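Local structure of nitroreductase-like family protein (Bacillus cereus, 2I7H) at residues A40-C54 and Q108-N122. The protein belongs to the nitroreductase family of flavoproteins and binds flavin mononucleotide in pockets shared between two subunits. Residues are numbered along the deposited sequence; the frame is centred on the assembly and turned at random.
Sequences ATWAPNHKHREPWNC and QRDEDYAATCAFMQN. With FMN (flavin mononucleotide), chain J.
From Ala-40, at the end of helix 30-40, to Asn-45 the chain runs antiparallel to helix 106-129, passing Asn-122, Phe-119 and Ala-115 in turn and coming within 4.9 Å at the CA atoms of Asn-45 and Ala-115; after His-46 it turns back along the helix through Pro-51 and Trp-52. Small residues permit this closeness: the methyl of Ala-115 meets Pro-44 O, Asn-45 CB and the Pro-51 ring, while Ala-43 CB rests on Ala-118 and Phe-119. Phe-119 swings CG anti to its backbone N (chi1 166°), and its flat ring suits a face-to-face stack with the five-membered ring of Trp-52, planes 10° apart. Cys-54 SG touches the phenyl rim, a sulfur-aromatic contact. The amide of Asn-122 can satisfy a buried carbonyl: ND2 gives Ala-40 O a nearly straight hydrogen bond of 3.0 Å.

Toward the other end, Arg-49 joins two carboxylates in a salt-bridge network. Its NE and NH1 grip Asp-112 OD1 side-on, NE at 2.8 Å on the syn lone pair, and NH1 also bonds Glu-111 OE1 at 2.9 Å on the anti lone pair. Gln-108 CG lies over one guanidinium face, toward its rim, and His-46 O over the other. His-46 ND1 adds only a weak bond to Glu-111 OE1, but its CD2 lies close to the flavin, whose O4' accepts from Asn-45 N at 2.7 Å. Glu-111 OE2 bonds Ser-138 of the second subunit, which also binds this flavin. On its sheet side the helix rests on strands 94-101 and 157-167 through Thr-116 and Met-120, while Cys-54, in strand 53-58, pairs in parallel with a second-subunit strand, extending the sheet across the interface.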
loop_
_atom_site.group_PDB
_atom_site.type_symbol
_atom_site.label_atom_id
_atom_site.label_comp_id
_atom_site.label_asym_id
_atom_site.label_seq_id
_atom_site.Cartn_x
_atom_site.Cartn_y
_atom_site.Cartn_z
ATOM N N ALA A 40 -6.410 -6.514 -8.534
ATOM C CA ALA A 40 -5.753 -5.933 -7.352
ATOM C C ALA A 40 -5.136 -7.005 -6.468
ATOM O O ALA A 40 -4.189 -6.714 -5.729
ATOM C CB ALA A 40 -6.726 -5.021 -6.517
ATOM N N THR A 41 -5.662 -8.240 -6.539
ATOM C CA THR A 41 -5.173 -9.315 -5.662
ATOM C C THR A 41 -3.708 -9.660 -5.918
ATOM O O THR A 41 -3.084 -10.327 -5.118
ATOM C CB THR A 41 -6.057 -10.610 -5.655
ATOM O OG1 THR A 41 -6.103 -11.163 -6.961
ATOM C CG2 THR A 41 -7.488 -10.326 -5.164
ATOM N N TRP A 42 -3.143 -9.165 -7.004
ATOM C CA TRP A 42 -1.737 -9.400 -7.290
ATOM C C TRP A 42 -0.863 -8.450 -6.484
ATOM O O TRP A 42 0.192 -8.059 -6.899
ATOM C CB TRP A 42 -1.477 -9.324 -8.810
ATOM C CG TRP A 42 -2.055 -10.491 -9.473
ATOM C CD1 TRP A 42 -3.291 -10.585 -10.008
ATOM C CD2 TRP A 42 -1.448 -11.797 -9.604
ATOM N NE1 TRP A 42 -3.498 -11.868 -10.495
ATOM C CE2 TRP A 42 -2.386 -12.627 -10.248
ATOM C CE3 TRP A 42 -0.207 -12.329 -9.241
ATOM C CZ2 TRP A 42 -2.119 -13.974 -10.555
ATOM C CZ3 TRP A 42 0.067 -13.651 -9.544
ATOM C CH2 TRP A 42 -0.897 -14.474 -10.179
ATOM N N ALA A 43 -1.307 -8.096 -5.300
ATOM C CA ALA A 43 -0.527 -7.273 -4.393
ATOM C C ALA A 43 0.510 -8.168 -3.723
ATOM O O ALA A 43 0.259 -9.361 -3.540
ATOM C CB ALA A 43 -1.470 -6.630 -3.361
ATOM N N PRO A 44 1.678 -7.607 -3.341
ATOM C CA PRO A 44 2.609 -8.419 -2.547
ATOM C C PRO A 44 1.929 -8.787 -1.229
ATOM O O PRO A 44 1.151 -7.993 -0.669
ATOM C CB PRO A 44 3.741 -7.438 -2.240
ATOM C CG PRO A 44 3.091 -6.096 -2.298
ATOM C CD PRO A 44 2.191 -6.238 -3.511
ATOM N N ASN A 45 2.195 -9.983 -0.742
ATOM C CA ASN A 45 1.640 -10.400 0.524
ATOM C C ASN A 45 2.471 -11.501 1.091
ATOM O O ASN A 45 2.667 -12.537 0.453
ATOM C CB ASN A 45 0.163 -10.804 0.417
ATOM C CG ASN A 45 -0.075 -11.964 -0.508
ATOM O OD1 ASN A 45 -0.546 -13.003 -0.069
ATOM N ND2 ASN A 45 0.178 -11.772 -1.819
ATOM N N HIS A 46 2.954 -11.280 2.300
ATOM C CA HIS A 46 3.946 -12.162 2.856
ATOM C C HIS A 46 3.343 -13.544 3.075
ATOM O O HIS A 46 2.214 -13.671 3.542
ATOM C CB HIS A 46 4.605 -11.579 4.120
ATOM C CG HIS A 46 5.933 -12.197 4.441
ATOM N ND1 HIS A 46 6.183 -12.875 5.614
ATOM C CD2 HIS A 46 7.073 -12.285 3.720
ATOM C CE1 HIS A 46 7.423 -13.328 5.614
ATOM N NE2 HIS A 46 7.988 -12.977 4.477
ATOM N N LYS A 47 4.109 -14.559 2.681
ATOM C CA LYS A 47 3.745 -15.965 2.839
ATOM C C LYS A 47 2.442 -16.356 2.130
ATOM O O LYS A 47 1.877 -17.415 2.394
ATOM C CB LYS A 47 3.721 -16.354 4.322
ATOM C CG LYS A 47 5.066 -16.232 5.017
ATOM C CD LYS A 47 6.066 -17.274 4.519
ATOM C CE LYS A 47 7.267 -17.376 5.448
ATOM N NZ LYS A 47 7.948 -18.695 5.312
ATOM N N HIS A 48 1.982 -15.493 1.223
ATOM C CA HIS A 48 0.761 -15.748 0.434
ATOM C C HIS A 48 -0.454 -15.956 1.358
ATOM O O HIS A 48 -1.292 -16.858 1.146
ATOM C CB HIS A 48 0.992 -16.932 -0.541
ATOM C CG HIS A 48 -0.031 -17.044 -1.629
ATOM N ND1 HIS A 48 -0.083 -16.173 -2.700
ATOM C CD2 HIS A 48 -1.044 -17.931 -1.813
ATOM C CE1 HIS A 48 -1.086 -16.519 -3.492
ATOM N NE2 HIS A 48 -1.687 -17.578 -2.974
ATOM N N ARG A 49 -0.526 -15.127 2.401
ATOM C CA ARG A 49 -1.644 -15.175 3.361
ATOM C C ARG A 49 -2.894 -14.512 2.801
ATOM O O ARG A 49 -3.986 -14.735 3.327
ATOM C CB ARG A 49 -1.286 -14.554 4.715
ATOM C CG ARG A 49 -0.320 -15.365 5.528
ATOM C CD ARG A 49 -0.269 -14.885 6.975
ATOM N NE ARG A 49 0.374 -13.579 7.103
ATOM C CZ ARG A 49 1.678 -13.382 7.307
ATOM N NH1 ARG A 49 2.153 -12.136 7.433
ATOM N NH2 ARG A 49 2.491 -14.425 7.402
ATOM N N GLU A 50 -2.718 -13.707 1.746
ATOM C CA GLU A 50 -3.815 -12.991 1.081
ATOM C C GLU A 50 -4.829 -12.424 2.101
ATOM O O GLU A 50 -5.991 -12.812 2.093
ATOM C CB GLU A 50 -4.519 -13.899 0.045
ATOM C CG GLU A 50 -3.650 -14.297 -1.133
ATOM C CD GLU A 50 -4.394 -15.196 -2.130
ATOM O OE1 GLU A 50 -4.654 -16.387 -1.828
ATOM O OE2 GLU A 50 -4.740 -14.690 -3.213
ATOM N N PRO A 51 -4.380 -11.513 2.979
ATOM C CA PRO A 51 -5.173 -11.155 4.156
ATOM C C PRO A 51 -6.475 -10.396 3.866
ATOM O O PRO A 51 -7.316 -10.240 4.761
ATOM C CB PRO A 51 -4.203 -10.252 4.941
ATOM C CG PRO A 51 -3.349 -9.635 3.892
ATOM C CD PRO A 51 -3.104 -10.759 2.951
ATOM N N TRP A 52 -6.635 -9.917 2.646
ATOM C CA TRP A 52 -7.713 -8.968 2.342
ATOM C C TRP A 52 -9.074 -9.679 2.207
ATOM O O TRP A 52 -9.145 -10.810 1.725
ATOM C CB TRP A 52 -7.373 -8.185 1.066
ATOM C CG TRP A 52 -6.815 -9.071 -0.007
ATOM C CD1 TRP A 52 -7.521 -9.992 -0.786
ATOM C CD2 TRP A 52 -5.434 -9.188 -0.413
ATOM N NE1 TRP A 52 -6.673 -10.627 -1.641
ATOM C CE2 TRP A 52 -5.386 -10.178 -1.438
ATOM C CE3 TRP A 52 -4.249 -8.565 -0.016
ATOM C CZ2 TRP A 52 -4.195 -10.551 -2.070
ATOM C CZ3 TRP A 52 -3.039 -8.937 -0.652
ATOM C CH2 TRP A 52 -3.036 -9.930 -1.669
ATOM N N ASN A 53 -10.135 -8.997 2.636
ATOM C CA ASN A 53 -11.521 -9.453 2.471
ATOM C C ASN A 53 -12.332 -8.213 2.206
ATOM O O ASN A 53 -11.896 -7.130 2.539
ATOM C CB ASN A 53 -12.070 -10.065 3.766
ATOM C CG ASN A 53 -11.339 -11.296 4.191
ATOM O OD1 ASN A 53 -11.795 -12.398 3.943
ATOM N ND2 ASN A 53 -10.211 -11.125 4.854
ATOM N N CYS A 54 -13.521 -8.376 1.620
ATOM C CA CYS A 54 -14.346 -7.234 1.206
ATOM C C CYS A 54 -15.827 -7.410 1.479
ATOM O O CYS A 54 -16.339 -8.537 1.451
ATOM C CB CYS A 54 -14.156 -6.962 -0.288
ATOM S SG CYS A 54 -12.442 -6.567 -0.746
ATOM N N GLN A 108 3.292 -10.186 11.905
ATOM C CA GLN A 108 2.337 -10.767 10.960
ATOM C C GLN A 108 1.177 -9.836 10.696
ATOM O O GLN A 108 0.695 -9.764 9.581
ATOM C CB GLN A 108 1.840 -12.139 11.447
ATOM C CG GLN A 108 2.838 -13.261 11.283
ATOM C CD GLN A 108 3.785 -13.426 12.457
ATOM O OE1 GLN A 108 3.879 -12.603 13.342
ATOM N NE2 GLN A 108 4.486 -14.543 12.469
ATOM N N ARG A 109 0.711 -9.126 11.726
ATOM C CA ARG A 109 -0.388 -8.166 11.536
ATOM C C ARG A 109 0.058 -6.980 10.670
ATOM O O ARG A 109 -0.694 -6.504 9.822
ATOM C CB ARG A 109 -0.929 -7.700 12.905
ATOM C CG ARG A 109 -2.033 -6.703 12.874
ATOM C CD ARG A 109 -1.609 -5.241 12.502
ATOM N NE ARG A 109 -0.499 -4.758 13.333
ATOM C CZ ARG A 109 -0.605 -4.592 14.645
ATOM N NH1 ARG A 109 -1.777 -4.861 15.211
ATOM N NH2 ARG A 109 0.442 -4.178 15.370
ATOM N N ASP A 110 1.254 -6.457 10.945
ATOM C CA ASP A 110 1.817 -5.367 10.170
ATOM C C ASP A 110 1.997 -5.771 8.719
ATOM O O ASP A 110 1.637 -5.024 7.823
ATOM C CB ASP A 110 3.165 -4.911 10.767
ATOM C CG ASP A 110 2.998 -4.108 12.051
ATOM O OD1 ASP A 110 1.848 -3.803 12.468
ATOM O OD2 ASP A 110 4.024 -3.840 12.676
ATOM N N GLU A 111 2.589 -6.939 8.491
ATOM C CA GLU A 111 2.677 -7.529 7.146
ATOM C C GLU A 111 1.311 -7.641 6.460
ATOM O O GLU A 111 1.160 -7.278 5.314
ATOM C CB GLU A 111 3.341 -8.924 7.202
ATOM C CG GLU A 111 4.836 -8.863 7.254
ATOM C CD GLU A 111 5.507 -10.187 7.658
ATOM O OE1 GLU A 111 4.845 -11.175 7.971
ATOM O OE2 GLU A 111 6.741 -10.215 7.713
ATOM N N ASP A 112 0.324 -8.154 7.162
ATOM C CA ASP A 112 -0.996 -8.318 6.573
ATOM C C ASP A 112 -1.610 -6.976 6.196
ATOM O O ASP A 112 -2.213 -6.819 5.124
ATOM C CB ASP A 112 -1.881 -9.109 7.535
ATOM C CG ASP A 112 -1.483 -10.566 7.592
ATOM O OD1 ASP A 112 -0.661 -10.998 6.748
ATOM O OD2 ASP A 112 -2.021 -11.282 8.440
ATOM N N TYR A 113 -1.450 -6.019 7.094
ATOM C CA TYR A 113 -1.926 -4.668 6.891
ATOM C C TYR A 113 -1.221 -3.987 5.697
ATOM O O TYR A 113 -1.875 -3.377 4.835
ATOM C CB TYR A 113 -1.728 -3.892 8.199
ATOM C CG TYR A 113 -2.304 -2.527 8.218
ATOM C CD1 TYR A 113 -3.666 -2.322 8.401
ATOM C CD2 TYR A 113 -1.493 -1.418 8.041
ATOM C CE1 TYR A 113 -4.207 -1.033 8.412
ATOM C CE2 TYR A 113 -2.030 -0.132 8.049
ATOM C CZ TYR A 113 -3.351 0.045 8.224
ATOM O OH TYR A 113 -3.821 1.319 8.264
ATOM N N ALA A 114 0.102 -4.123 5.632
ATOM C CA ALA A 114 0.878 -3.687 4.467
ATOM C C ALA A 114 0.304 -4.232 3.142
ATOM O O ALA A 114 0.040 -3.461 2.195
ATOM C CB ALA A 114 2.357 -4.095 4.634
ATOM N N ALA A 115 0.109 -5.549 3.098
ATOM C CA ALA A 115 -0.462 -6.239 1.950
ATOM C C ALA A 115 -1.858 -5.739 1.644
ATOM O O ALA A 115 -2.226 -5.567 0.477
ATOM C CB ALA A 115 -0.471 -7.782 2.195
ATOM N N THR A 116 -2.656 -5.512 2.689
ATOM C CA THR A 116 -4.014 -5.053 2.464
ATOM C C THR A 116 -4.027 -3.606 1.910
ATOM O O THR A 116 -4.802 -3.316 1.028
ATOM C CB THR A 116 -4.867 -5.229 3.697
ATOM O OG1 THR A 116 -4.912 -6.618 4.014
ATOM C CG2 THR A 116 -6.250 -4.736 3.444
ATOM N N CYS A 117 -3.105 -2.758 2.366
ATOM C CA CYS A 117 -2.914 -1.437 1.777
ATOM C C CYS A 117 -2.399 -1.439 0.336
ATOM O O CYS A 117 -2.823 -0.598 -0.452
ATOM C CB CYS A 117 -2.006 -0.589 2.649
ATOM S SG CYS A 117 -2.693 -0.321 4.272
ATOM N N ALA A 118 -1.505 -2.381 0.005
ATOM C CA ALA A 118 -0.993 -2.563 -1.343
ATOM C C ALA A 118 -2.136 -2.976 -2.308
ATOM O O ALA A 118 -2.211 -2.465 -3.419
ATOM C CB ALA A 118 0.233 -3.627 -1.383
ATOM N N PHE A 119 -2.987 -3.910 -1.874
ATOM C CA PHE A 119 -4.205 -4.322 -2.587
ATOM C C PHE A 119 -5.130 -3.137 -2.868
ATOM O O PHE A 119 -5.617 -2.984 -3.992
ATOM C CB PHE A 119 -4.895 -5.437 -1.775
ATOM C CG PHE A 119 -6.313 -5.740 -2.171
ATOM C CD1 PHE A 119 -6.590 -6.596 -3.231
ATOM C CD2 PHE A 119 -7.372 -5.254 -1.404
ATOM C CE1 PHE A 119 -7.864 -6.876 -3.558
ATOM C CE2 PHE A 119 -8.648 -5.522 -1.726
ATOM C CZ PHE A 119 -8.924 -6.329 -2.813
HETATM N N MSE A 120 -5.327 -2.263 -1.877
HETATM C CA MSE A 120 -6.228 -1.110 -2.033
HETATM C C MSE A 120 -5.683 -0.065 -2.971
HETATM O O MSE A 120 -6.432 0.502 -3.766
HETATM C CB MSE A 120 -6.587 -0.465 -0.682
HETATM C CG MSE A 120 -7.476 -1.346 0.169
HETATM SE SE MSE A 120 -7.904 -0.658 1.960
HETATM C CE MSE A 120 -9.130 0.727 1.473
ATOM N N GLN A 121 -4.385 0.190 -2.861
ATOM C CA GLN A 121 -3.704 1.079 -3.765
ATOM C C GLN A 121 -3.712 0.546 -5.207
ATOM O O GLN A 121 -4.000 1.300 -6.128
ATOM C CB GLN A 121 -2.277 1.369 -3.291
ATOM C CG GLN A 121 -1.447 2.171 -4.301
ATOM C CD GLN A 121 -1.937 3.582 -4.549
ATOM O OE1 GLN A 121 -1.301 4.340 -5.297
ATOM N NE2 GLN A 121 -3.061 3.948 -3.956
ATOM N N ASN A 122 -3.428 -0.754 -5.377
ATOM C CA ASN A 122 -3.591 -1.417 -6.672
ATOM C C ASN A 122 -4.967 -1.135 -7.232
ATOM O O ASN A 122 -5.108 -0.754 -8.385
ATOM C CB ASN A 122 -3.506 -2.929 -6.519
ATOM C CG ASN A 122 -2.101 -3.455 -6.489
ATOM O OD1 ASN A 122 -1.123 -2.768 -6.788
ATOM N ND2 ASN A 122 -1.998 -4.723 -6.136
HETATM N N1 FMN J . 9.775 -11.287 1.194
HETATM C C2 FMN J . 10.877 -11.843 1.849
HETATM O O2 FMN J . 11.655 -12.596 1.260
HETATM N N3 FMN J . 11.113 -11.551 3.177
HETATM C C4 FMN J . 10.254 -10.703 3.858
HETATM O O4 FMN J . 10.511 -10.374 5.009
HETATM C C4A FMN J . 9.150 -10.147 3.206
HETATM N N5 FMN J . 8.298 -9.311 3.901
HETATM C C5A FMN J . 7.208 -8.756 3.273
HETATM C C6 FMN J . 6.399 -7.923 4.017
HETATM C C7 FMN J . 5.295 -7.289 3.502
HETATM C C7M FMN J . 5.083 -5.958 4.144
HETATM C C8 FMN J . 4.960 -7.531 2.166
HETATM C C8M FMN J . 3.929 -6.679 1.489
HETATM C C9 FMN J . 5.775 -8.381 1.398
HETATM C C9A FMN J . 6.926 -9.005 1.932
HETATM N N10 FMN J . 7.763 -9.891 1.206
HETATM C C10 FMN J . 8.900 -10.421 1.851
HETATM C "C1'" FMN J . 7.025 -11.022 0.540
HETATM C "C2'" FMN J . 6.585 -10.801 -0.902
HETATM O "O2'" FMN J . 6.200 -9.451 -1.122
HETATM C "C3'" FMN J . 5.419 -11.762 -1.150
HETATM O "O3'" FMN J . 5.797 -13.102 -0.896
HETATM C "C4'" FMN J . 4.910 -11.699 -2.564
HETATM O "O4'" FMN J . 3.513 -11.557 -2.561
HETATM C "C5'" FMN J . 5.252 -12.997 -3.269
HETATM O "O5'" FMN J . 4.586 -12.994 -4.501
HETATM P P FMN J . 4.859 -11.809 -5.571
HETATM O O1P FMN J . 5.128 -10.485 -4.876
HETATM O O2P FMN J . 3.571 -11.676 -6.388
HETATM O O3P FMN J . 6.075 -12.217 -6.421
HETATM O O HOH W 1 0.336 -11.144 4.141
HETATM O O HOH W 2 5.039 -13.834 8.308
HETATM O O HOH W 3 2.831 -8.500 3.661
#